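Local coordinates for protein thymidylate kinase (Ehrlichia chaffeensis, PDB 3LD9) that probably phosphorylates dTMP to dTDP at the expense of ATP, a step shared by the de novo and salvage routes to dTTP, at residues Ala42-Glu47 / Glu215-Leu220. Residues are numbered along the deposited sequence; the frame is centred on the assembly and turned at random.
Sequences AEYLSE and EVIKVL
One face of the Tyr44 ring is covered by Ile217, whose CD1 lies 3.8 Å from the ring centroid and only 5° off the ring normal, the geometry of a CH-pi contact over the face. Two more isoleucine atoms, CG1 and CG2, lie on the same side of the ring: CG1 sits 4.0 Å from Tyr44 CE2, and the CG2 branch reaches the phenol end, 3.9 Å from Tyr44 OH. With chi1 at 180°, Tyr44 CG stands anti to the backbone N, which carries the ring out towards the other helix; in Ile217, CG1 lies anti to the carbonyl carbon, and the extended chi2 (173°) carries CD1 over that ring. The backbones stay well separated, Tyr44 CA and Ile217 CA being 8.6 Å apart, and no hydrogen bond joins them, so side chains alone make the contact. It pairs helix 34-49, whose first residues, Lys34 and Thr35, belong to the predicted ATP-binding P-loop, with the C-terminal helix 208-220; both pack against the parallel sheet, Ala42 on Leu56 and Val216 on Phe150. One helical turn beyond Ile217, Leu220 CD1 comes within 4.2 Å of CD2 of the buried Leu45, a looser methyl-to-methyl touch; Leu41 also meets Val216 and Leu220. Within helix 34-49, Ala42 O accepts from both Ser46 N and Ser46 OG, the hydroxyl at 2.6 Å, with the two donors on opposite faces of the carbonyl plane.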
loop_
_atom_site.group_PDB
_atom_site.type_symbol
_atom_site.label_atom_id
_atom_site.label_comp_id
_atom_site.label_asym_id
_atom_site.label_seq_id
_atom_site.Cartn_x
_atom_site.Cartn_y
_atom_site.Cartn_z
ATOM N N ALA A 42 -14.634 18.483 8.475
ATOM C CA ALA A 42 -13.292 18.552 7.857
ATOM C C ALA A 42 -13.052 19.920 7.192
ATOM O O ALA A 42 -11.989 20.512 7.321
ATOM C CB ALA A 42 -13.091 17.439 6.841
ATOM N N GLU A 43 -14.060 20.420 6.496
ATOM C CA GLU A 43 -13.980 21.736 5.891
ATOM C C GLU A 43 -13.892 22.797 6.982
ATOM O O GLU A 43 -13.025 23.668 6.952
ATOM C CB GLU A 43 -15.199 21.992 5.035
ATOM C CG GLU A 43 -15.247 21.131 3.799
ATOM C CD GLU A 43 -16.601 21.205 3.088
ATOM O OE1 GLU A 43 -16.956 20.220 2.384
ATOM O OE2 GLU A 43 -17.309 22.230 3.253
ATOM N N TYR A 44 -14.790 22.706 7.950
ATOM C CA TYR A 44 -14.831 23.664 9.058
ATOM C C TYR A 44 -13.462 23.770 9.799
ATOM O O TYR A 44 -12.950 24.877 10.040
ATOM C CB TYR A 44 -15.967 23.312 10.034
ATOM C CG TYR A 44 -16.038 24.263 11.194
ATOM C CD1 TYR A 44 -16.454 25.577 11.014
ATOM C CD2 TYR A 44 -15.645 23.872 12.459
ATOM C CE1 TYR A 44 -16.482 26.454 12.062
ATOM C CE2 TYR A 44 -15.658 24.741 13.507
ATOM C CZ TYR A 44 -16.086 26.031 13.311
ATOM O OH TYR A 44 -16.111 26.891 14.381
ATOM N N LEU A 45 -12.885 22.625 10.147
ATOM C CA LEU A 45 -11.613 22.600 10.858
ATOM C C LEU A 45 -10.405 22.920 9.956
ATOM O O LEU A 45 -9.411 23.486 10.434
ATOM C CB LEU A 45 -11.443 21.261 11.590
ATOM C CG LEU A 45 -12.462 21.011 12.706
ATOM C CD1 LEU A 45 -12.240 19.648 13.391
ATOM C CD2 LEU A 45 -12.458 22.131 13.758
ATOM N N SER A 46 -10.489 22.601 8.665
ATOM C CA SER A 46 -9.418 22.964 7.710
ATOM C C SER A 46 -9.231 24.455 7.541
ATOM O O SER A 46 -8.083 24.953 7.450
ATOM C CB SER A 46 -9.672 22.360 6.326
ATOM O OG SER A 46 -9.605 20.964 6.436
ATOM N N GLU A 47 -10.363 25.159 7.509
ATOM C CA GLU A 47 -10.355 26.608 7.393
ATOM C C GLU A 47 -9.662 27.269 8.571
ATOM O O GLU A 47 -8.951 28.268 8.406
ATOM C CB GLU A 47 -11.778 27.147 7.288
ATOM C CG GLU A 47 -12.404 26.974 5.905
ATOM C CD GLU A 47 -11.583 27.624 4.794
ATOM O OE1 GLU A 47 -11.188 28.819 4.956
ATOM O OE2 GLU A 47 -11.334 26.927 3.774
ATOM N N GLU A 215 -24.734 21.469 15.823
ATOM C CA GLU A 215 -24.601 20.710 17.081
ATOM C C GLU A 215 -23.219 20.098 17.257
ATOM O O GLU A 215 -22.682 20.098 18.360
ATOM C CB GLU A 215 -25.685 19.628 17.216
ATOM C CG GLU A 215 -27.091 20.214 17.318
ATOM C CD GLU A 215 -27.340 20.912 18.651
ATOM O OE1 GLU A 215 -27.771 22.073 18.677
ATOM O OE2 GLU A 215 -27.098 20.291 19.688
ATOM N N VAL A 216 -22.639 19.607 16.160
ATOM C CA VAL A 216 -21.276 19.052 16.171
ATOM C C VAL A 216 -20.233 20.111 16.554
ATOM O O VAL A 216 -19.365 19.897 17.405
ATOM C CB VAL A 216 -20.894 18.475 14.792
ATOM C CG1 VAL A 216 -19.340 18.255 14.680
ATOM C CG2 VAL A 216 -21.665 17.188 14.509
ATOM N N ILE A 217 -20.338 21.270 15.931
ATOM C CA ILE A 217 -19.460 22.384 16.243
ATOM C C ILE A 217 -19.649 22.800 17.709
ATOM O O ILE A 217 -18.684 23.145 18.388
ATOM C CB ILE A 217 -19.758 23.585 15.291
ATOM C CG1 ILE A 217 -19.352 23.223 13.852
ATOM C CG2 ILE A 217 -19.060 24.849 15.798
ATOM C CD1 ILE A 217 -19.742 24.253 12.775
ATOM N N LYS A 218 -20.895 22.770 18.183
ATOM C CA LYS A 218 -21.218 23.142 19.579
ATOM C C LYS A 218 -20.507 22.266 20.619
ATOM O O LYS A 218 -19.947 22.777 21.598
ATOM C CB LYS A 218 -22.726 23.094 19.825
ATOM C CG LYS A 218 -23.129 23.509 21.236
ATOM C CD LYS A 218 -24.654 23.649 21.422
ATOM C CE LYS A 218 -25.008 23.742 22.910
ATOM N NZ LYS A 218 -26.405 24.213 23.207
ATOM N N VAL A 219 -20.531 20.948 20.413
ATOM C CA VAL A 219 -19.767 20.038 21.277
ATOM C C VAL A 219 -18.275 20.391 21.341
ATOM O O VAL A 219 -17.673 20.308 22.397
ATOM C CB VAL A 219 -19.946 18.554 20.869
ATOM C CG1 VAL A 219 -18.894 17.677 21.540
ATOM C CG2 VAL A 219 -21.344 18.081 21.213
ATOM N N LEU A 220 -17.681 20.813 20.231
ATOM C CA LEU A 220 -16.246 21.156 20.242
ATOM C C LEU A 220 -15.832 22.344 21.163
ATOM O O LEU A 220 -14.678 22.414 21.573
ATOM C CB LEU A 220 -15.720 21.336 18.806
ATOM C CG LEU A 220 -15.666 20.061 17.931
ATOM C CD1 LEU A 220 -15.060 20.332 16.540
ATOM C CD2 LEU A 220 -14.886 18.922 18.582
#